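Local coordinates for protein porphyranase B (Zobellia galactanivorans, PDB 3JUU) that hydrolyses the sulfated red-algal polysaccharide porphyran at the linkages between beta-D-galactopyranose and alpha-L-galactopyranose-6-sulfate, at residues H24-F37 against T265-D277. Sequence-based numbering, arbitrary orientation.
Sequences HQEWKLIENMSDEF and TTYNWVRSWQLVD. With SO4 (sulfate ion), chain D.
Strand 26-29 pairs antiparallel with strand 269-276, Glu26 facing Val276 and Lys28 facing Gln274 as hydrogen-bonded pairs, and after the excursion at 31-33 the chain rejoins the same strand through a bridge between Asp35 and Val270. On one face of the ladder, Leu275 CD1 sits over the Trp27 six-membered ring, 3.6 Å from its centroid, and Leu29 CD1 covers Trp273 likewise at 3.7 Å, two CH-pi contacts almost exactly on the ring normals. With CG anti to the backbone N (chi1 -163°), Leu29 turns CD1 onto that face. The excursion is pinned by two serines: Ser272 N donates to Ser34 OG (2.8 Å), which itself donates to Ile30 O, while Ser272 OG reaches Met33 O at 2.7 Å from above the carbonyl plane. In this GH16 jelly-roll beta-sandwich the pairing joins the N-terminal region to the last strand, whose other neighbours include strand 108-115. Further along, Arg271 grips Glu36 side-on, NE to the syn lone pair of OE2 (2.7 Å) and NH2 to OE1 (3.0 Å), the carboxylate and guanidinium planes 30° apart. The guanidinium also lies over the Trp269 ring and, with Trp269 NE1 and His13, holds a sulfate ion, probably from the crystallisation liquor, NH1 meeting its O3 at 2.7 Å. A leucine in place of Arg271 would probably leave the Glu36 carboxylate without its countercharge and the sulfate weakly held.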
# COMPACT_ATOMS: atom_id res chain seq x y z
N HIS A 24 23.97 -13.89 -12.73
CA HIS A 24 24.81 -14.18 -11.50
C HIS A 24 24.32 -13.51 -10.21
O HIS A 24 25.11 -13.28 -9.25
CB HIS A 24 26.33 -14.01 -11.70
CG HIS A 24 26.91 -14.91 -12.76
ND1 HIS A 24 26.66 -16.27 -12.80
CD2 HIS A 24 27.70 -14.64 -13.83
CE1 HIS A 24 27.27 -16.79 -13.86
NE2 HIS A 24 27.91 -15.82 -14.50
N GLN A 25 23.02 -13.18 -10.21
CA GLN A 25 22.39 -12.54 -9.04
C GLN A 25 21.35 -13.45 -8.49
O GLN A 25 20.84 -14.34 -9.19
CB GLN A 25 21.76 -11.20 -9.41
CG GLN A 25 22.70 -10.22 -10.06
CD GLN A 25 22.04 -8.92 -10.49
OE1 GLN A 25 21.08 -8.91 -11.24
NE2 GLN A 25 22.56 -7.82 -9.97
N GLU A 26 21.00 -13.23 -7.22
CA GLU A 26 19.88 -13.96 -6.66
C GLU A 26 19.03 -13.05 -5.76
O GLU A 26 19.49 -12.03 -5.31
CB GLU A 26 20.36 -15.18 -5.87
CG GLU A 26 21.32 -14.92 -4.77
CD GLU A 26 21.83 -16.25 -4.19
OE1 GLU A 26 20.97 -17.12 -3.84
OE2 GLU A 26 23.07 -16.43 -4.11
N TRP A 27 17.78 -13.43 -5.57
CA TRP A 27 16.87 -12.65 -4.70
C TRP A 27 16.93 -13.25 -3.30
O TRP A 27 16.78 -14.47 -3.17
CB TRP A 27 15.45 -12.82 -5.21
CG TRP A 27 15.20 -12.18 -6.53
CD1 TRP A 27 15.01 -12.82 -7.69
CD2 TRP A 27 15.09 -10.79 -6.81
NE1 TRP A 27 14.75 -11.92 -8.70
CE2 TRP A 27 14.84 -10.67 -8.21
CE3 TRP A 27 15.20 -9.63 -6.04
CZ2 TRP A 27 14.69 -9.45 -8.84
CZ3 TRP A 27 15.12 -8.41 -6.65
CH2 TRP A 27 14.83 -8.31 -8.07
N LYS A 28 17.12 -12.42 -2.28
CA LYS A 28 17.21 -12.85 -0.90
C LYS A 28 16.08 -12.20 -0.05
O LYS A 28 16.00 -10.96 0.01
CB LYS A 28 18.60 -12.45 -0.34
CG LYS A 28 18.83 -12.81 1.17
CD LYS A 28 20.24 -12.40 1.65
CE LYS A 28 20.38 -12.35 3.17
NZ LYS A 28 21.37 -11.25 3.49
N LEU A 29 15.30 -13.04 0.61
CA LEU A 29 14.20 -12.55 1.48
C LEU A 29 14.69 -11.65 2.56
O LEU A 29 15.70 -11.97 3.26
CB LEU A 29 13.39 -13.72 2.06
CG LEU A 29 12.01 -13.23 2.62
CD1 LEU A 29 11.08 -12.99 1.43
CD2 LEU A 29 11.43 -14.37 3.49
N ILE A 30 14.05 -10.48 2.68
CA ILE A 30 14.33 -9.58 3.79
C ILE A 30 13.32 -10.01 4.90
O ILE A 30 12.11 -9.67 4.85
CB ILE A 30 14.13 -8.12 3.44
CG1 ILE A 30 15.07 -7.72 2.27
CG2 ILE A 30 14.31 -7.17 4.68
CD1 ILE A 30 14.57 -6.41 1.65
N GLU A 31 13.82 -10.76 5.87
CA GLU A 31 12.95 -11.44 6.85
C GLU A 31 12.13 -10.44 7.64
O GLU A 31 10.94 -10.63 7.83
CB GLU A 31 13.80 -12.24 7.88
CG GLU A 31 14.61 -13.28 7.25
CD GLU A 31 13.74 -14.35 6.72
OE1 GLU A 31 12.68 -14.62 7.34
OE2 GLU A 31 14.10 -14.91 5.67
N ASN A 32 12.74 -9.37 8.11
CA ASN A 32 12.00 -8.44 8.96
C ASN A 32 10.98 -7.49 8.25
O ASN A 32 10.36 -6.61 8.86
CB ASN A 32 12.95 -7.65 9.88
CG ASN A 32 13.82 -6.64 9.14
OD1 ASN A 32 13.60 -6.30 7.94
ND2 ASN A 32 14.80 -6.13 9.86
N MET A 33 10.87 -7.66 6.91
CA MET A 33 9.85 -6.94 6.10
C MET A 33 9.01 -7.91 5.31
O MET A 33 8.35 -7.52 4.31
CB MET A 33 10.52 -5.92 5.17
CG MET A 33 11.26 -4.85 5.94
SD MET A 33 12.04 -3.62 4.87
CE MET A 33 10.56 -2.70 4.38
N SER A 34 8.96 -9.17 5.75
CA SER A 34 8.22 -10.17 5.04
C SER A 34 7.37 -10.98 6.04
O SER A 34 7.79 -11.16 7.16
CB SER A 34 9.16 -11.12 4.27
OG SER A 34 9.99 -10.35 3.37
N ASP A 35 6.21 -11.44 5.62
CA ASP A 35 5.31 -12.18 6.53
C ASP A 35 4.32 -12.95 5.70
O ASP A 35 3.72 -12.42 4.73
CB ASP A 35 4.58 -11.21 7.48
CG ASP A 35 4.23 -11.86 8.85
OD1 ASP A 35 3.98 -13.07 8.85
OD2 ASP A 35 4.15 -11.11 9.86
N GLU A 36 4.15 -14.25 6.05
CA GLU A 36 3.13 -15.10 5.43
C GLU A 36 1.83 -15.00 6.24
O GLU A 36 0.80 -15.44 5.76
CB GLU A 36 3.62 -16.58 5.41
CG GLU A 36 4.83 -16.82 4.55
CD GLU A 36 4.57 -16.44 3.08
OE1 GLU A 36 3.57 -16.91 2.51
OE2 GLU A 36 5.38 -15.69 2.51
N PHE A 37 1.91 -14.38 7.41
CA PHE A 37 0.67 -14.11 8.24
C PHE A 37 -0.00 -15.40 8.70
O PHE A 37 -1.25 -15.48 8.75
CB PHE A 37 -0.35 -13.23 7.50
CG PHE A 37 0.22 -11.91 7.13
CD1 PHE A 37 0.64 -11.02 8.11
CD2 PHE A 37 0.33 -11.56 5.77
CE1 PHE A 37 1.20 -9.78 7.77
CE2 PHE A 37 0.92 -10.30 5.45
CZ PHE A 37 1.32 -9.43 6.44
N THR A 265 -10.14 -6.38 3.23
CA THR A 265 -9.02 -6.41 2.26
C THR A 265 -8.13 -7.52 2.78
O THR A 265 -7.78 -7.51 3.94
CB THR A 265 -8.28 -5.03 2.31
OG1 THR A 265 -9.20 -4.02 1.87
CG2 THR A 265 -7.05 -5.15 1.33
N THR A 266 -7.81 -8.51 1.95
CA THR A 266 -7.05 -9.66 2.43
C THR A 266 -5.67 -9.72 1.73
O THR A 266 -5.64 -9.64 0.50
CB THR A 266 -7.83 -10.95 2.09
OG1 THR A 266 -9.18 -10.89 2.66
CG2 THR A 266 -7.05 -12.22 2.58
N TYR A 267 -4.60 -9.82 2.51
CA TYR A 267 -3.24 -9.98 1.97
C TYR A 267 -2.82 -11.38 2.34
O TYR A 267 -2.70 -11.66 3.54
CB TYR A 267 -2.29 -8.98 2.60
CG TYR A 267 -2.74 -7.52 2.46
CD1 TYR A 267 -2.14 -6.67 1.49
CD2 TYR A 267 -3.74 -6.98 3.29
CE1 TYR A 267 -2.55 -5.30 1.39
CE2 TYR A 267 -4.16 -5.65 3.17
CZ TYR A 267 -3.57 -4.82 2.22
OH TYR A 267 -3.95 -3.51 2.10
N ASN A 268 -2.64 -12.27 1.35
CA ASN A 268 -2.11 -13.62 1.66
C ASN A 268 -0.66 -13.60 2.14
O ASN A 268 -0.25 -14.43 2.96
CB ASN A 268 -2.31 -14.61 0.50
CG ASN A 268 -3.74 -14.95 0.26
OD1 ASN A 268 -4.58 -14.85 1.18
ND2 ASN A 268 -4.06 -15.38 -0.96
N TRP A 269 0.13 -12.61 1.69
CA TRP A 269 1.48 -12.54 2.13
C TRP A 269 2.05 -11.21 1.67
O TRP A 269 1.47 -10.60 0.74
CB TRP A 269 2.29 -13.72 1.57
CG TRP A 269 2.08 -14.10 0.13
CD1 TRP A 269 1.37 -15.20 -0.33
CD2 TRP A 269 2.69 -13.49 -1.05
NE1 TRP A 269 1.49 -15.27 -1.71
CE2 TRP A 269 2.25 -14.22 -2.17
CE3 TRP A 269 3.50 -12.34 -1.27
CZ2 TRP A 269 2.60 -13.87 -3.52
CZ3 TRP A 269 3.85 -11.99 -2.61
CH2 TRP A 269 3.41 -12.76 -3.70
N VAL A 270 3.14 -10.81 2.33
CA VAL A 270 3.99 -9.68 1.87
C VAL A 270 5.41 -10.19 1.88
O VAL A 270 5.86 -10.76 2.89
CB VAL A 270 3.90 -8.48 2.81
CG1 VAL A 270 4.96 -7.39 2.41
CG2 VAL A 270 2.54 -7.84 2.71
N ARG A 271 6.13 -10.02 0.76
CA ARG A 271 7.51 -10.55 0.70
C ARG A 271 8.35 -9.46 0.15
O ARG A 271 8.02 -8.90 -0.92
CB ARG A 271 7.51 -11.81 -0.26
CG ARG A 271 6.61 -12.93 0.30
CD ARG A 271 6.52 -14.12 -0.65
NE ARG A 271 5.67 -15.19 -0.11
CZ ARG A 271 5.13 -16.13 -0.87
NH1 ARG A 271 5.27 -16.06 -2.21
NH2 ARG A 271 4.32 -17.06 -0.34
N SER A 272 9.45 -9.20 0.83
CA SER A 272 10.38 -8.14 0.48
C SER A 272 11.76 -8.78 0.26
O SER A 272 12.12 -9.74 0.97
CB SER A 272 10.42 -7.21 1.66
OG SER A 272 9.14 -6.63 1.89
N TRP A 273 12.49 -8.30 -0.74
CA TRP A 273 13.70 -9.01 -1.22
C TRP A 273 14.75 -8.00 -1.60
O TRP A 273 14.43 -6.90 -2.07
CB TRP A 273 13.39 -9.85 -2.49
CG TRP A 273 12.15 -10.75 -2.47
CD1 TRP A 273 10.80 -10.38 -2.69
CD2 TRP A 273 12.14 -12.16 -2.29
NE1 TRP A 273 9.99 -11.48 -2.62
CE2 TRP A 273 10.78 -12.59 -2.40
CE3 TRP A 273 13.17 -13.12 -2.03
CZ2 TRP A 273 10.41 -13.94 -2.27
CZ3 TRP A 273 12.79 -14.45 -1.89
CH2 TRP A 273 11.43 -14.86 -2.02
N GLN A 274 16.01 -8.38 -1.38
CA GLN A 274 17.17 -7.67 -1.92
C GLN A 274 17.78 -8.54 -3.05
O GLN A 274 17.71 -9.79 -3.02
CB GLN A 274 18.24 -7.56 -0.86
CG GLN A 274 18.05 -6.51 0.17
CD GLN A 274 19.14 -6.61 1.26
OE1 GLN A 274 19.82 -7.64 1.36
NE2 GLN A 274 19.32 -5.54 2.04
N LEU A 275 18.35 -7.86 -4.04
CA LEU A 275 19.00 -8.50 -5.13
C LEU A 275 20.49 -8.46 -4.78
O LEU A 275 21.05 -7.39 -4.53
CB LEU A 275 18.75 -7.69 -6.40
CG LEU A 275 19.19 -8.43 -7.66
CD1 LEU A 275 18.53 -9.75 -7.92
CD2 LEU A 275 18.95 -7.41 -8.83
N VAL A 276 21.08 -9.65 -4.67
CA VAL A 276 22.51 -9.74 -4.25
C VAL A 276 23.32 -10.52 -5.29
O VAL A 276 22.77 -11.38 -6.01
CB VAL A 276 22.68 -10.36 -2.85
CG1 VAL A 276 22.00 -9.40 -1.68
CG2 VAL A 276 22.16 -11.82 -2.81
N ASP A 277 24.62 -10.21 -5.33
CA ASP A 277 25.61 -10.83 -6.27
C ASP A 277 26.16 -12.15 -5.75
O ASP A 277 25.49 -13.20 -5.88
CB ASP A 277 26.72 -9.82 -6.67
CG ASP A 277 26.16 -8.59 -7.41
OD1 ASP A 277 24.98 -8.16 -7.17
OD2 ASP A 277 26.89 -8.01 -8.25
S SO4 D . 2.52 -18.67 -2.95
O1 SO4 D . 2.55 -19.93 -3.69
O2 SO4 D . 2.67 -18.95 -1.51
O3 SO4 D . 3.63 -17.85 -3.43
O4 SO4 D . 1.23 -18.00 -3.21
O HOH W 1 0.81 -17.26 3.24
O HOH W 2 6.74 -13.74 3.61